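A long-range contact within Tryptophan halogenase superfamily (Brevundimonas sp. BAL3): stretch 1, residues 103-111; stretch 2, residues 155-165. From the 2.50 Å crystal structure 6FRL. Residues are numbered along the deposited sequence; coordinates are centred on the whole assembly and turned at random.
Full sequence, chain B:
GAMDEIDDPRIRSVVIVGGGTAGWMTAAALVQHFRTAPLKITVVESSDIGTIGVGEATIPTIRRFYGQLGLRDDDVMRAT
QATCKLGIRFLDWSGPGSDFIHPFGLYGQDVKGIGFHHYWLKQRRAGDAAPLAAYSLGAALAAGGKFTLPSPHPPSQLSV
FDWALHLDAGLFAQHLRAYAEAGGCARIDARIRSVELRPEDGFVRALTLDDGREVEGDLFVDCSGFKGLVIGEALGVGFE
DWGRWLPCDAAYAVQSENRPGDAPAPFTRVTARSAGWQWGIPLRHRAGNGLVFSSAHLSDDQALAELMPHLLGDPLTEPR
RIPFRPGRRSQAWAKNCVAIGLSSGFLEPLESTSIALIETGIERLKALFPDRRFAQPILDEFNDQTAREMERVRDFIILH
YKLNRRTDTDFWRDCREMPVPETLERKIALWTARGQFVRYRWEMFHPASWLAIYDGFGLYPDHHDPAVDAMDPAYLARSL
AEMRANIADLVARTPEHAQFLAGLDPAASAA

Stretch 1 103-111: PFGLYGQDV
Stretch 2, residues 155-165: PSQLSVFDWAL

How do the two stretches run past each other? They are nearly antiparallel, their end-to-end directions 162° apart, and together they bury 543 Å². The register pairs Q109 with Q157 and G108 with L158 (CA to CA 5.9 Å each), then G105 with F161 (4.6 Å) and F104 with D162 (5.2 Å). Stretch 1 is irregular; stretch 2 carries a 3-10 segment, 157-159, after two loop residues, and becomes strand at 164-165.

What does the start of stretch 2 offer? S159 holds the turn at S156: its N lies 3.2 Å and its OG 3.0 Å from S156 O, both hydrogen bonds. From this turn the CA-to-CB bond of Q157 (phi/psi -44/-33) points toward stretch 1, the side chain extended with chi1 and chi2 both t and chi3 -20°. Its NE2 packs 3.4 Å from the methyl L106 CD1 (L106 is m, t), plain van der Waals contact, and lies 3.3 Å from the carbonyl G108 O. Q157 OE1 sits 2.9 Å from Q109 NE2, but the angle is too poor for a hydrogen bond; Q109 is t, p with chi3 83°.

How does L158 join in? Its CB points sideways, yet with chi1 -109° and chi2 84° the side chain brings its CD1 methyl to 3.8 Å from Q109 CB, packing on aliphatic carbon, and 4.0 Å from G108 C. G108 has phi/psi 65/-152, a positive phi that favours glycine.

What ties the far end? V160 (-91/119) and F161 (-145/162) are extended, leading to D162 (-123/177), whose N donates a nearly straight hydrogen bond to F104 O (2.9 Å, 172°). The same oxygen lies 3.5 Å from F161 CA, a CA-H...O contact. The O of water 1 accepts from F104 N (3.1 Å) and can donate to D162 O (3.3 Å), though other acceptors compete for its protons. The CA-to-CB bond of F104, chi1 -46° (m) and chi2 -64°, points toward stretch 2; its CD2 lies 4.0 Å from W163 CA and its CE2 meets A164 CB at 4.1 Å, an apolar contact.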

# COMPACT_ATOMS: atom_id res chain seq x y z
N PRO B 103 -7.19 4.91 -19.76
CA PRO B 103 -7.20 3.47 -19.93
C PRO B 103 -7.00 2.70 -18.63
O PRO B 103 -6.68 3.30 -17.62
CB PRO B 103 -5.98 3.26 -20.82
CG PRO B 103 -4.98 4.23 -20.26
CD PRO B 103 -5.81 5.43 -19.92
N PHE B 104 -7.09 1.39 -18.69
CA PHE B 104 -6.60 0.50 -17.62
C PHE B 104 -5.21 0.00 -18.00
O PHE B 104 -5.08 -1.04 -18.64
CB PHE B 104 -7.56 -0.67 -17.40
CG PHE B 104 -8.99 -0.25 -17.33
CD1 PHE B 104 -9.42 0.56 -16.30
CD2 PHE B 104 -9.92 -0.66 -18.29
CE1 PHE B 104 -10.76 0.96 -16.21
CE2 PHE B 104 -11.26 -0.26 -18.21
CZ PHE B 104 -11.66 0.55 -17.17
N GLY B 105 -4.19 0.79 -17.65
CA GLY B 105 -2.80 0.42 -17.91
C GLY B 105 -1.82 1.51 -17.50
O GLY B 105 -2.21 2.66 -17.21
N LEU B 106 -0.53 1.16 -17.51
CA LEU B 106 0.55 2.13 -17.36
C LEU B 106 0.98 2.72 -18.72
O LEU B 106 0.57 2.23 -19.78
CB LEU B 106 1.76 1.51 -16.67
CG LEU B 106 1.55 0.62 -15.44
CD1 LEU B 106 2.93 0.11 -14.95
CD2 LEU B 106 0.77 1.39 -14.40
N TYR B 107 1.80 3.79 -18.64
CA TYR B 107 2.39 4.47 -19.80
C TYR B 107 3.87 4.15 -19.96
O TYR B 107 4.66 4.34 -19.04
CB TYR B 107 2.25 5.98 -19.65
CG TYR B 107 0.83 6.46 -19.73
CD1 TYR B 107 0.21 6.70 -20.95
CD2 TYR B 107 0.08 6.65 -18.57
CE1 TYR B 107 -1.12 7.15 -21.01
CE2 TYR B 107 -1.23 7.09 -18.63
CZ TYR B 107 -1.83 7.33 -19.83
OH TYR B 107 -3.11 7.76 -19.88
N GLY B 108 4.26 3.68 -21.13
CA GLY B 108 5.66 3.46 -21.41
C GLY B 108 6.27 2.39 -20.53
O GLY B 108 5.57 1.46 -20.07
N GLN B 109 7.58 2.55 -20.33
CA GLN B 109 8.43 1.64 -19.56
C GLN B 109 9.25 2.46 -18.56
O GLN B 109 10.00 3.34 -18.97
CB GLN B 109 9.37 0.91 -20.52
CG GLN B 109 10.36 -0.09 -19.92
CD GLN B 109 9.68 -1.34 -19.33
OE1 GLN B 109 9.36 -2.30 -20.07
NE2 GLN B 109 9.42 -1.31 -18.02
N ASP B 110 9.06 2.17 -17.27
CA ASP B 110 9.89 2.75 -16.20
C ASP B 110 11.34 2.27 -16.36
O ASP B 110 11.58 1.13 -16.78
CB ASP B 110 9.35 2.38 -14.81
CG ASP B 110 8.05 3.15 -14.45
OD1 ASP B 110 7.49 3.86 -15.34
OD2 ASP B 110 7.58 3.06 -13.28
N VAL B 111 12.28 3.16 -16.06
CA VAL B 111 13.71 2.91 -16.26
C VAL B 111 14.48 3.31 -15.00
O VAL B 111 14.26 4.40 -14.46
CB VAL B 111 14.24 3.68 -17.48
CG1 VAL B 111 15.76 3.59 -17.58
CG2 VAL B 111 13.56 3.15 -18.74
N PRO B 155 6.02 -10.10 -22.73
CA PRO B 155 7.42 -9.71 -22.89
C PRO B 155 7.92 -8.64 -21.89
O PRO B 155 8.93 -8.87 -21.21
CB PRO B 155 7.46 -9.17 -24.34
CG PRO B 155 6.36 -9.89 -25.06
CD PRO B 155 5.40 -10.44 -24.03
N SER B 156 7.20 -7.52 -21.78
CA SER B 156 7.55 -6.42 -20.87
C SER B 156 6.33 -5.57 -20.49
O SER B 156 5.22 -5.81 -20.97
CB SER B 156 8.57 -5.51 -21.55
OG SER B 156 7.99 -4.93 -22.71
N GLN B 157 6.56 -4.56 -19.62
CA GLN B 157 5.58 -3.53 -19.25
C GLN B 157 4.73 -2.90 -20.40
O GLN B 157 3.57 -2.56 -20.18
CB GLN B 157 6.29 -2.42 -18.42
CG GLN B 157 5.41 -1.26 -17.92
CD GLN B 157 6.13 -0.29 -16.94
OE1 GLN B 157 7.14 -0.63 -16.32
NE2 GLN B 157 5.60 0.92 -16.81
N LEU B 158 5.30 -2.75 -21.60
CA LEU B 158 4.59 -2.15 -22.75
C LEU B 158 3.37 -2.91 -23.24
O LEU B 158 2.50 -2.32 -23.88
CB LEU B 158 5.53 -1.94 -23.96
CG LEU B 158 5.94 -0.51 -24.32
CD1 LEU B 158 7.12 -0.15 -23.44
CD2 LEU B 158 6.32 -0.41 -25.79
N SER B 159 3.31 -4.21 -22.98
CA SER B 159 2.19 -5.03 -23.47
C SER B 159 1.13 -5.29 -22.40
O SER B 159 0.17 -5.99 -22.67
CB SER B 159 2.72 -6.34 -24.09
OG SER B 159 3.81 -6.85 -23.35
N VAL B 160 1.28 -4.68 -21.21
CA VAL B 160 0.35 -4.92 -20.10
C VAL B 160 -0.78 -3.90 -20.14
O VAL B 160 -0.55 -2.70 -20.04
CB VAL B 160 1.04 -4.82 -18.71
CG1 VAL B 160 0.07 -5.20 -17.60
CG2 VAL B 160 2.27 -5.72 -18.66
N PHE B 161 -2.00 -4.39 -20.28
CA PHE B 161 -3.23 -3.58 -20.13
C PHE B 161 -4.29 -4.49 -19.50
O PHE B 161 -4.13 -5.72 -19.53
CB PHE B 161 -3.72 -2.99 -21.48
CG PHE B 161 -4.09 -4.02 -22.52
CD1 PHE B 161 -3.11 -4.70 -23.22
CD2 PHE B 161 -5.42 -4.30 -22.82
CE1 PHE B 161 -3.45 -5.64 -24.20
CE2 PHE B 161 -5.75 -5.26 -23.79
CZ PHE B 161 -4.76 -5.92 -24.48
N ASP B 162 -5.34 -3.89 -18.94
CA ASP B 162 -6.52 -4.66 -18.50
C ASP B 162 -7.80 -4.15 -19.19
O ASP B 162 -7.76 -3.18 -19.99
CB ASP B 162 -6.59 -4.69 -16.97
CG ASP B 162 -7.25 -5.97 -16.40
OD1 ASP B 162 -7.74 -6.85 -17.16
OD2 ASP B 162 -7.29 -6.06 -15.15
N TRP B 163 -8.91 -4.81 -18.93
CA TRP B 163 -10.18 -4.49 -19.58
C TRP B 163 -11.35 -4.86 -18.70
O TRP B 163 -11.23 -5.68 -17.79
CB TRP B 163 -10.28 -5.23 -20.91
CG TRP B 163 -10.38 -6.76 -20.82
CD1 TRP B 163 -9.37 -7.65 -20.53
CD2 TRP B 163 -11.57 -7.56 -21.03
NE1 TRP B 163 -9.87 -8.94 -20.53
CE2 TRP B 163 -11.21 -8.90 -20.85
CE3 TRP B 163 -12.90 -7.25 -21.34
CZ2 TRP B 163 -12.12 -9.92 -20.98
CZ3 TRP B 163 -13.81 -8.29 -21.48
CH2 TRP B 163 -13.42 -9.59 -21.30
N ALA B 164 -12.50 -4.25 -18.99
CA ALA B 164 -13.70 -4.45 -18.18
C ALA B 164 -14.92 -4.57 -19.09
O ALA B 164 -14.75 -4.78 -20.29
CB ALA B 164 -13.86 -3.31 -17.15
N LEU B 165 -16.12 -4.46 -18.50
CA LEU B 165 -17.37 -4.60 -19.26
C LEU B 165 -18.25 -3.36 -19.28
O LEU B 165 -18.30 -2.56 -18.30
CB LEU B 165 -18.22 -5.74 -18.68
CG LEU B 165 -17.55 -7.07 -18.37
CD1 LEU B 165 -18.60 -8.06 -17.87
CD2 LEU B 165 -16.81 -7.57 -19.60
O HOH W 1 -6.87 -0.33 -21.31